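Side-chain contacts in coiled-coil quantitatively-enriched protein 1 (Schizosaccharomyces pombe, PDB 7CUJ), which links telomeres to the meiotic centrosome and is required for telomere clustering in meiotic prophase, telomere length regulation and chromosome segregation: residues Phe106-Phe111 and Lys140-Asp145; Tyr118-Phe123 and Asn295-Ser300; Leu55-Ala60 and Gly215-Ala220. All coordinates share one frame; numbering follows the deposited sequence.

Interaction 1 of 3, residues Phe106-Phe111 and Lys140-Asp145; sequences FLQELF and KSQNID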
loop_
_atom_site.group_PDB
_atom_site.type_symbol
_atom_site.label_atom_id
_atom_site.label_comp_id
_atom_site.label_asym_id
_atom_site.label_seq_id
_atom_site.Cartn_x
_atom_site.Cartn_y
_atom_site.Cartn_z
ATOM N N PHE A 106 -3.964 31.642 -17.309
ATOM C CA PHE A 106 -5.085 32.496 -16.954
ATOM C C PHE A 106 -4.584 33.895 -16.602
ATOM O O PHE A 106 -5.101 34.883 -17.120
ATOM C CB PHE A 106 -5.912 31.900 -15.811
ATOM C CG PHE A 106 -6.944 32.842 -15.247
ATOM C CD1 PHE A 106 -8.181 32.991 -15.860
ATOM C CD2 PHE A 106 -6.669 33.607 -14.121
ATOM C CE1 PHE A 106 -9.126 33.872 -15.351
ATOM C CE2 PHE A 106 -7.613 34.489 -13.614
ATOM C CZ PHE A 106 -8.839 34.621 -14.231
ATOM N N LEU A 107 -3.576 33.959 -15.725
ATOM C CA LEU A 107 -3.063 35.222 -15.217
ATOM C C LEU A 107 -2.447 36.041 -16.350
ATOM O O LEU A 107 -2.578 37.262 -16.369
ATOM C CB LEU A 107 -2.054 34.946 -14.097
ATOM C CG LEU A 107 -2.657 34.493 -12.767
ATOM C CD1 LEU A 107 -1.571 34.012 -11.818
ATOM C CD2 LEU A 107 -3.474 35.602 -12.121
ATOM N N GLN A 108 -1.795 35.354 -17.296
ATOM C CA GLN A 108 -1.180 35.994 -18.449
ATOM C C GLN A 108 -2.259 36.644 -19.311
ATOM O O GLN A 108 -2.155 37.820 -19.651
ATOM C CB GLN A 108 -0.398 34.967 -19.271
ATOM C CG GLN A 108 0.436 35.578 -20.390
ATOM C CD GLN A 108 0.638 34.612 -21.532
ATOM O OE1 GLN A 108 -0.267 34.355 -22.323
ATOM N NE2 GLN A 108 1.841 34.072 -21.631
ATOM N N GLU A 109 -3.290 35.859 -19.649
ATOM C CA GLU A 109 -4.317 36.263 -20.596
ATOM C C GLU A 109 -5.246 37.300 -19.969
ATOM O O GLU A 109 -5.889 38.060 -20.691
ATOM C CB GLU A 109 -5.106 35.053 -21.103
ATOM C CG GLU A 109 -4.285 34.084 -21.938
ATOM C CD GLU A 109 -3.816 34.578 -23.299
ATOM O OE1 GLU A 109 -4.421 35.534 -23.835
ATOM O OE2 GLU A 109 -2.846 33.994 -23.825
ATOM N N LEU A 110 -5.311 37.321 -18.631
ATOM C CA LEU A 110 -6.138 38.289 -17.926
ATOM C C LEU A 110 -5.595 39.696 -18.166
ATOM O O LEU A 110 -6.338 40.576 -18.591
ATOM C CB LEU A 110 -6.185 37.957 -16.431
ATOM C CG LEU A 110 -7.071 38.867 -15.578
ATOM C CD1 LEU A 110 -8.546 38.665 -15.903
ATOM C CD2 LEU A 110 -6.817 38.643 -14.095
ATOM N N PHE A 111 -4.296 39.886 -17.902
ATOM C CA PHE A 111 -3.657 41.189 -18.012
ATOM C C PHE A 111 -3.488 41.586 -19.477
ATOM O O PHE A 111 -3.480 42.772 -19.799
ATOM C CB PHE A 111 -2.342 41.217 -17.230
ATOM C CG PHE A 111 -2.513 41.202 -15.732
ATOM C CD1 PHE A 111 -2.950 42.331 -15.055
ATOM C CD2 PHE A 111 -2.244 40.057 -14.997
ATOM C CE1 PHE A 111 -3.114 42.316 -13.678
ATOM C CE2 PHE A 111 -2.409 40.041 -13.619
ATOM C CZ PHE A 111 -2.843 41.171 -12.962
ATOM N N LYS A 140 6.535 39.899 -15.178
ATOM C CA LYS A 140 7.396 41.005 -15.567
ATOM C C LYS A 140 7.866 40.793 -17.004
ATOM O O LYS A 140 7.865 41.724 -17.804
ATOM C CB LYS A 140 8.607 41.099 -14.634
ATOM C CG LYS A 140 8.332 41.635 -13.235
ATOM C CD LYS A 140 9.547 41.550 -12.333
ATOM C CE LYS A 140 9.279 42.026 -10.921
ATOM N NZ LYS A 140 10.495 41.977 -10.076
ATOM N N SER A 141 8.243 39.544 -17.305
ATOM C CA SER A 141 8.740 39.112 -18.603
ATOM C C SER A 141 7.749 39.433 -19.722
ATOM O O SER A 141 8.156 39.610 -20.868
ATOM C CB SER A 141 9.079 37.640 -18.567
ATOM O OG SER A 141 8.765 37.004 -19.797
ATOM N N GLN A 142 6.454 39.489 -19.384
ATOM C CA GLN A 142 5.399 39.709 -20.363
ATOM C C GLN A 142 4.875 41.143 -20.270
ATOM O O GLN A 142 3.782 41.434 -20.756
ATOM C CB GLN A 142 4.251 38.709 -20.175
ATOM C CG GLN A 142 4.668 37.243 -20.152
ATOM C CD GLN A 142 5.017 36.683 -21.510
ATOM O OE1 GLN A 142 4.171 36.137 -22.216
ATOM N NE2 GLN A 142 6.280 36.811 -21.886
ATOM N N ASN A 143 5.665 42.028 -19.645
ATOM C CA ASN A 143 5.348 43.444 -19.486
ATOM C C ASN A 143 4.104 43.632 -18.618
ATOM O O ASN A 143 3.177 44.342 -19.009
ATOM C CB ASN A 143 5.207 44.176 -20.827
ATOM C CG ASN A 143 6.486 44.229 -21.634
ATOM O OD1 ASN A 143 7.578 44.329 -21.080
ATOM N ND2 ASN A 143 6.358 44.173 -22.950
ATOM N N ILE A 144 4.095 42.996 -17.439
ATOM C CA ILE A 144 3.052 43.209 -16.446
ATOM C C ILE A 144 3.716 43.692 -15.159
ATOM O O ILE A 144 4.663 43.072 -14.677
ATOM C CB ILE A 144 2.202 41.936 -16.229
ATOM C CG1 ILE A 144 1.589 41.422 -17.537
ATOM C CG2 ILE A 144 1.136 42.164 -15.165
ATOM C CD1 ILE A 144 1.156 39.972 -17.499
ATOM N N ASP A 145 3.207 44.805 -14.617
ATOM C CA ASP A 145 3.778 45.447 -13.444
ATOM C C ASP A 145 3.433 44.637 -12.194
ATOM O O ASP A 145 2.501 44.971 -11.463
ATOM C CB ASP A 145 3.366 46.923 -13.364
ATOM C CG ASP A 145 3.931 47.668 -12.163
ATOM O OD1 ASP A 145 4.983 47.245 -11.644
ATOM O OD2 ASP A 145 3.311 48.667 -11.755
#

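Interaction 2 of 3, residues Tyr118-Phe123 and Asn295-Ser300; sequences YSKTFF and NGENFS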
loop_
_atom_site.group_PDB
_atom_site.type_symbol
_atom_site.label_atom_id
_atom_site.label_comp_id
_atom_site.label_asym_id
_atom_site.label_seq_id
_atom_site.Cartn_x
_atom_site.Cartn_y
_atom_site.Cartn_z
ATOM N N TYR A 118 -7.303 49.748 -17.276
ATOM C CA TYR A 118 -7.669 49.327 -15.931
ATOM C C TYR A 118 -6.581 49.745 -14.945
ATOM O O TYR A 118 -5.393 49.638 -15.250
ATOM C CB TYR A 118 -7.870 47.810 -15.915
ATOM C CG TYR A 118 -8.454 47.233 -14.649
ATOM C CD1 TYR A 118 -9.826 47.197 -14.444
ATOM C CD2 TYR A 118 -7.638 46.693 -13.667
ATOM C CE1 TYR A 118 -10.373 46.657 -13.290
ATOM C CE2 TYR A 118 -8.170 46.144 -12.509
ATOM C CZ TYR A 118 -9.541 46.127 -12.318
ATOM O OH TYR A 118 -10.072 45.591 -11.180
ATOM N N SER A 119 -7.002 50.210 -13.760
ATOM C CA SER A 119 -6.073 50.718 -12.760
ATOM C C SER A 119 -6.569 50.455 -11.337
ATOM O O SER A 119 -6.773 51.387 -10.560
ATOM C CB SER A 119 -5.754 52.179 -12.995
ATOM O OG SER A 119 -6.933 52.971 -12.971
ATOM N N LYS A 120 -6.751 49.169 -11.009
ATOM C CA LYS A 120 -6.939 48.710 -9.642
ATOM C C LYS A 120 -5.769 47.797 -9.289
ATOM O O LYS A 120 -5.229 47.118 -10.161
ATOM C CB LYS A 120 -8.279 47.978 -9.507
ATOM C CG LYS A 120 -8.690 47.574 -8.096
ATOM C CD LYS A 120 -9.851 46.599 -8.082
ATOM C CE LYS A 120 -10.662 46.645 -6.805
ATOM N NZ LYS A 120 -11.812 45.712 -6.850
ATOM N N THR A 121 -5.382 47.793 -8.008
ATOM C CA THR A 121 -4.221 47.046 -7.549
ATOM C C THR A 121 -4.654 45.644 -7.120
ATOM O O THR A 121 -5.489 45.500 -6.229
ATOM C CB THR A 121 -3.493 47.798 -6.425
ATOM O OG1 THR A 121 -4.385 47.921 -5.316
ATOM C CG2 THR A 121 -3.009 49.171 -6.841
ATOM N N PHE A 122 -4.081 44.618 -7.766
ATOM C CA PHE A 122 -4.376 43.234 -7.425
ATOM C C PHE A 122 -3.472 42.750 -6.296
ATOM O O PHE A 122 -2.302 43.115 -6.224
ATOM C CB PHE A 122 -4.198 42.306 -8.628
ATOM C CG PHE A 122 -5.340 42.307 -9.610
ATOM C CD1 PHE A 122 -6.590 41.823 -9.253
ATOM C CD2 PHE A 122 -5.160 42.783 -10.898
ATOM C CE1 PHE A 122 -7.638 41.827 -10.162
ATOM C CE2 PHE A 122 -6.206 42.783 -11.808
ATOM C CZ PHE A 122 -7.444 42.308 -11.438
ATOM N N PHE A 123 -4.052 41.915 -5.425
ATOM C CA PHE A 123 -3.321 41.105 -4.465
ATOM C C PHE A 123 -3.522 39.635 -4.819
ATOM O O PHE A 123 -4.655 39.162 -4.867
ATOM C CB PHE A 123 -3.844 41.340 -3.046
ATOM C CG PHE A 123 -3.080 42.359 -2.241
ATOM C CD1 PHE A 123 -1.958 41.991 -1.513
ATOM C CD2 PHE A 123 -3.487 43.685 -2.204
ATOM C CE1 PHE A 123 -1.256 42.928 -0.768
ATOM C CE2 PHE A 123 -2.785 44.622 -1.460
ATOM C CZ PHE A 123 -1.672 44.241 -0.744
ATOM N N ASN A 295 -16.104 46.415 -16.188
ATOM C CA ASN A 295 -17.470 46.905 -16.097
ATOM C C ASN A 295 -17.947 46.896 -14.643
ATOM O O ASN A 295 -19.084 46.521 -14.364
ATOM C CB ASN A 295 -18.419 46.120 -17.013
ATOM C CG ASN A 295 -17.942 45.995 -18.447
ATOM O OD1 ASN A 295 -16.944 46.599 -18.838
ATOM N ND2 ASN A 295 -18.649 45.204 -19.238
ATOM N N GLY A 296 -17.067 47.300 -13.718
ATOM C CA GLY A 296 -17.453 47.659 -12.360
ATOM C C GLY A 296 -17.782 46.470 -11.460
ATOM O O GLY A 296 -18.443 46.639 -10.439
ATOM N N GLU A 297 -17.300 45.278 -11.842
ATOM C CA GLU A 297 -17.414 44.041 -11.076
ATOM C C GLU A 297 -18.823 43.848 -10.503
ATOM O O GLU A 297 -19.010 43.796 -9.287
ATOM C CB GLU A 297 -16.254 43.862 -10.085
ATOM C CG GLU A 297 -16.082 44.976 -9.061
ATOM C CD GLU A 297 -14.690 45.074 -8.451
ATOM O OE1 GLU A 297 -13.717 45.242 -9.216
ATOM O OE2 GLU A 297 -14.579 44.980 -7.213
ATOM N N ASN A 298 -19.801 43.702 -11.407
ATOM C CA ASN A 298 -21.191 43.437 -11.063
ATOM C C ASN A 298 -21.353 42.003 -10.559
ATOM O O ASN A 298 -21.008 41.056 -11.260
ATOM C CB ASN A 298 -22.107 43.602 -12.279
ATOM C CG ASN A 298 -22.305 45.042 -12.699
ATOM O OD1 ASN A 298 -23.156 45.739 -12.152
ATOM N ND2 ASN A 298 -21.538 45.490 -13.679
ATOM N N PHE A 299 -21.922 41.855 -9.357
ATOM C CA PHE A 299 -22.238 40.548 -8.804
ATOM C C PHE A 299 -23.233 39.829 -9.717
ATOM O O PHE A 299 -23.154 38.615 -9.888
ATOM C CB PHE A 299 -22.762 40.679 -7.370
ATOM C CG PHE A 299 -23.108 39.375 -6.690
ATOM C CD1 PHE A 299 -22.131 38.423 -6.431
ATOM C CD2 PHE A 299 -24.411 39.102 -6.296
ATOM C CE1 PHE A 299 -22.449 37.224 -5.807
ATOM C CE2 PHE A 299 -24.728 37.904 -5.668
ATOM C CZ PHE A 299 -23.748 36.966 -5.427
ATOM N N SER A 300 -24.131 40.610 -10.331
ATOM C CA SER A 300 -25.285 40.112 -11.062
ATOM C C SER A 300 -24.924 39.685 -12.484
ATOM O O SER A 300 -25.703 38.988 -13.126
ATOM C CB SER A 300 -26.377 41.148 -11.083
ATOM O OG SER A 300 -25.951 42.313 -11.779
#

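Interaction 3 of 3, residues Leu55-Ala60 and Gly215-Ala220; sequences LFIQSA and GSIEHA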
loop_
_atom_site.group_PDB
_atom_site.type_symbol
_atom_site.label_atom_id
_atom_site.label_comp_id
_atom_site.label_asym_id
_atom_site.label_seq_id
_atom_site.Cartn_x
_atom_site.Cartn_y
_atom_site.Cartn_z
ATOM N N LEU A 55 0.018 13.895 4.134
ATOM C CA LEU A 55 1.026 13.960 3.087
ATOM C C LEU A 55 0.367 13.810 1.716
ATOM O O LEU A 55 0.781 14.459 0.757
ATOM C CB LEU A 55 2.094 12.887 3.328
ATOM C CG LEU A 55 3.201 12.808 2.278
ATOM C CD1 LEU A 55 4.053 14.074 2.259
ATOM C CD2 LEU A 55 4.065 11.569 2.486
ATOM N N PHE A 56 -0.663 12.953 1.641
ATOM C CA PHE A 56 -1.447 12.790 0.427
ATOM C C PHE A 56 -2.086 14.122 0.046
ATOM O O PHE A 56 -2.017 14.542 -1.107
ATOM C CB PHE A 56 -2.540 11.727 0.593
ATOM C CG PHE A 56 -3.527 11.710 -0.547
ATOM C CD1 PHE A 56 -3.199 11.118 -1.760
ATOM C CD2 PHE A 56 -4.767 12.323 -0.429
ATOM C CE1 PHE A 56 -4.094 11.123 -2.818
ATOM C CE2 PHE A 56 -5.659 12.330 -1.489
ATOM C CZ PHE A 56 -5.322 11.731 -2.683
ATOM N N ILE A 57 -2.707 14.775 1.033
ATOM C CA ILE A 57 -3.393 16.037 0.819
ATOM C C ILE A 57 -2.397 17.101 0.361
ATOM O O ILE A 57 -2.694 17.853 -0.565
ATOM C CB ILE A 57 -4.200 16.443 2.071
ATOM C CG1 ILE A 57 -5.432 15.546 2.235
ATOM C CG2 ILE A 57 -4.574 17.922 2.030
ATOM C CD1 ILE A 57 -6.033 15.565 3.625
ATOM N N GLN A 58 -1.216 17.137 0.997
ATOM C CA GLN A 58 -0.193 18.122 0.680
ATOM C C GLN A 58 0.257 17.953 -0.769
ATOM O O GLN A 58 0.333 18.929 -1.514
ATOM C CB GLN A 58 0.989 18.033 1.650
ATOM C CG GLN A 58 2.012 19.149 1.474
ATOM C CD GLN A 58 1.406 20.521 1.652
ATOM O OE1 GLN A 58 0.925 20.874 2.730
ATOM N NE2 GLN A 58 1.418 21.311 0.587
ATOM N N SER A 59 0.530 16.702 -1.159
ATOM C CA SER A 59 0.964 16.352 -2.505
ATOM C C SER A 59 -0.077 16.768 -3.542
ATOM O O SER A 59 0.285 17.206 -4.631
ATOM C CB SER A 59 1.245 14.878 -2.609
ATOM O OG SER A 59 2.176 14.470 -1.624
ATOM N N ALA A 60 -1.362 16.601 -3.199
ATOM C CA ALA A 60 -2.460 16.931 -4.091
ATOM C C ALA A 60 -2.535 18.449 -4.271
ATOM O O ALA A 60 -2.725 18.936 -5.388
ATOM C CB ALA A 60 -3.745 16.345 -3.559
ATOM N N GLY A 215 -11.579 19.208 -10.678
ATOM C CA GLY A 215 -11.366 17.795 -10.406
ATOM C C GLY A 215 -10.215 17.544 -9.434
ATOM O O GLY A 215 -9.885 16.392 -9.163
ATOM N N SER A 216 -9.621 18.627 -8.916
ATOM C CA SER A 216 -8.506 18.544 -7.984
ATOM C C SER A 216 -9.030 18.505 -6.550
ATOM O O SER A 216 -10.241 18.526 -6.334
ATOM C CB SER A 216 -7.546 19.691 -8.195
ATOM O OG SER A 216 -8.104 20.913 -7.736
ATOM N N ILE A 217 -8.103 18.460 -5.580
ATOM C CA ILE A 217 -8.430 18.536 -4.164
ATOM C C ILE A 217 -9.044 19.897 -3.839
ATOM O O ILE A 217 -9.799 20.017 -2.878
ATOM C CB ILE A 217 -7.210 18.236 -3.267
ATOM C CG1 ILE A 217 -7.635 18.079 -1.804
ATOM C CG2 ILE A 217 -6.128 19.296 -3.433
ATOM C CD1 ILE A 217 -6.627 17.382 -0.929
ATOM N N GLU A 218 -8.693 20.910 -4.640
ATOM C CA GLU A 218 -9.190 22.265 -4.463
ATOM C C GLU A 218 -10.700 22.268 -4.683
ATOM O O GLU A 218 -11.442 22.857 -3.901
ATOM C CB GLU A 218 -8.510 23.221 -5.445
ATOM C CG GLU A 218 -6.998 23.277 -5.330
ATOM C CD GLU A 218 -6.369 24.433 -6.094
ATOM O OE1 GLU A 218 -6.626 24.557 -7.314
ATOM O OE2 GLU A 218 -5.630 25.214 -5.468
ATOM N N HIS A 219 -11.135 21.592 -5.752
ATOM C CA HIS A 219 -12.542 21.416 -6.073
ATOM C C HIS A 219 -13.260 20.697 -4.933
ATOM O O HIS A 219 -14.359 21.094 -4.551
ATOM C CB HIS A 219 -12.679 20.661 -7.402
ATOM C CG HIS A 219 -14.032 20.752 -8.021
ATOM N ND1 HIS A 219 -14.271 20.348 -9.321
ATOM C CD2 HIS A 219 -15.211 21.201 -7.540
ATOM C CE1 HIS A 219 -15.543 20.535 -9.612
ATOM N NE2 HIS A 219 -16.139 21.060 -8.536
ATOM N N ALA A 220 -12.620 19.650 -4.393
ATOM C CA ALA A 220 -13.198 18.831 -3.339
ATOM C C ALA A 220 -13.345 19.635 -2.047
ATOM O O ALA A 220 -14.387 19.575 -1.396
ATOM C CB ALA A 220 -12.371 17.583 -3.132
HETATM O O HOH W 1 -5.156 18.149 -6.480
#

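Interaction 1 of 3, residues Phe106-Phe111 and Lys140-Asp145
Phe111 and Ile144 carry the apolar half of this contact. The CG2 methyl of Ile144 sits over one face of the Phe111 ring, displaced toward its rim. It lies 4.0 Å from the ring centroid and 19° off the ring normal, a CH-pi contact. The other branch of Ile144 runs past the root of the ring, where Ile144 CD1 comes within 3.7 Å of Phe111 CB. Ile144 has CG1 beside its backbone N and CG2 anti to it (chi1 -56°), and this puts one branch on the ring and the other on CB. The two side chains meet at about a right angle.

The segment 106-111 belongs to helix 102-112. The segment 140-145 holds the last residues of helix 129-141 and the turn after them. The helix ends in a Schellman motif. Asn143, with positive phi, is its C-prime residue; Asn143 N bonds to Lys140 O, and Ile144 N to Leu139 O. The turn brings Ile144 round to face the first helix before the chain enters strand 146-148.

On the polar side the amides of Gln108 and Gln142 lie close. Gln108 reaches across with an extended chain, while Gln142 is bent at chi2. Gln108 NE2 lies 3.2 Å from Gln142 OE1, with the amide planes 32° apart. At the other end of its amide, Gln142 NE2 donates to Ser141 OG at 3.3 Å. This bond is consistent with the amide orientation that turns OE1 toward Gln108. The Gln108 side chain also touches Trp138 of helix 129-141.

Interaction 2 of 3, residues Tyr118-Phe123 and Asn295-Ser300
The backbones stay well apart here: the nearest CA atoms, those of Tyr118 and Asn295, are 10.1 Å from each other, and long side chains bridge the gap. Lys120 and Glu297 approach from opposite directions and meet in a salt bridge. Lys120 NZ is 2.9 Å from Glu297 OE2 and 3.1 Å from Glu297 OE1, so the ammonium reaches both carboxylate oxygens. The approach to OE1 is only a weak hydrogen bond. Lys120 spans the distance with a nearly straight chain, its CG anti to the backbone N (chi1 -173°). Glu297 holds CG between its backbone N and carbonyl carbon (chi1 58°), then runs extended toward the lysine.

Tyr118 stands beside the pair. Its OH lies 4.2 Å from Glu297 OE1, too far for a hydrogen bond, and this buried hydroxyl has no partner in the model. The ring and the carboxylate are nearly coplanar, 23° apart.

The contact is at the surface and ties the entry to strand 121-126, an inner strand of the parallel sheet, to the loop that follows helix 275-294. Tyr118 also packs on Leu293 and Glu297 on Trp292 of that helix, while Lys120 lies against Ala185 of the adjacent strand 184-188.

Interaction 3 of 3, residues Leu55-Ala60 and Gly215-Ala220
Ile217 meets Ile57 and Ala60 where the start of helix 217-223 packs against helix 47-65. The latter helix also packs on another protein chain, through Leu55 and Ser59. The second segment leads up to that point from Gly215, which has positive phi. Gly215 N donates to His219 ND1 at 3.2 Å, lying in the plane of the imidazole ring. Ser216 is the N-cap: its OG accepts from Glu218 N at 3.2 Å, and it also bonds to His213 O.

The CB of Ile217 is directed toward the other helix. Its CG1 is anti to the backbone N (chi1 -170°), which carries CD1 out to Ile57. There Ile217 CD1 lies 3.6 Å from Ile57 CG2, and the two side chains cross at about a right angle. The second branch stays close to the backbone, with Ile217 CG2 3.8 Å from Ala60 CB. Replacing Ile217 with alanine would probably open a gap beside Ile57 and Ala60, because both branches that fill it would be gone.

Glu218 turns to other partners, among them a salt bridge to Lys103. His219 bonds through NE2 to Met308 O, and Ala220 packs on Ile236 of helix 232-243.

No direct hydrogen bond crosses between the segments, but one water does: it donates to Ala60 O at 2.8 Å and accepts from Ile217 N at 3.1 Å. The join is therefore mainly apolar, with this water serving two backbone groups.

Overall arrangement
Interactions 1 and 2 are neighbours, with centres about 16 Å apart. They touch where Phe111 CE1 packs 3.5 Å from Phe122 CD2. Segment 118-123 falls between 106-111 and 140-145, and 295-300 lies after both, so the two contacts alternate in sequence. Interaction 3 lies on the opposite side of the chain's centre, about 27 Å from interaction 1 and about 29 Å from interaction 2, centre to centre, and touches neither. Interaction 1 is nested within the chain loop that it closes; interaction 2 crosses it in sequence. All three lie in one alpha/beta piece of the longer protein, built on a parallel six-stranded sheet. The first two are surface contacts, while the third is buried between helices.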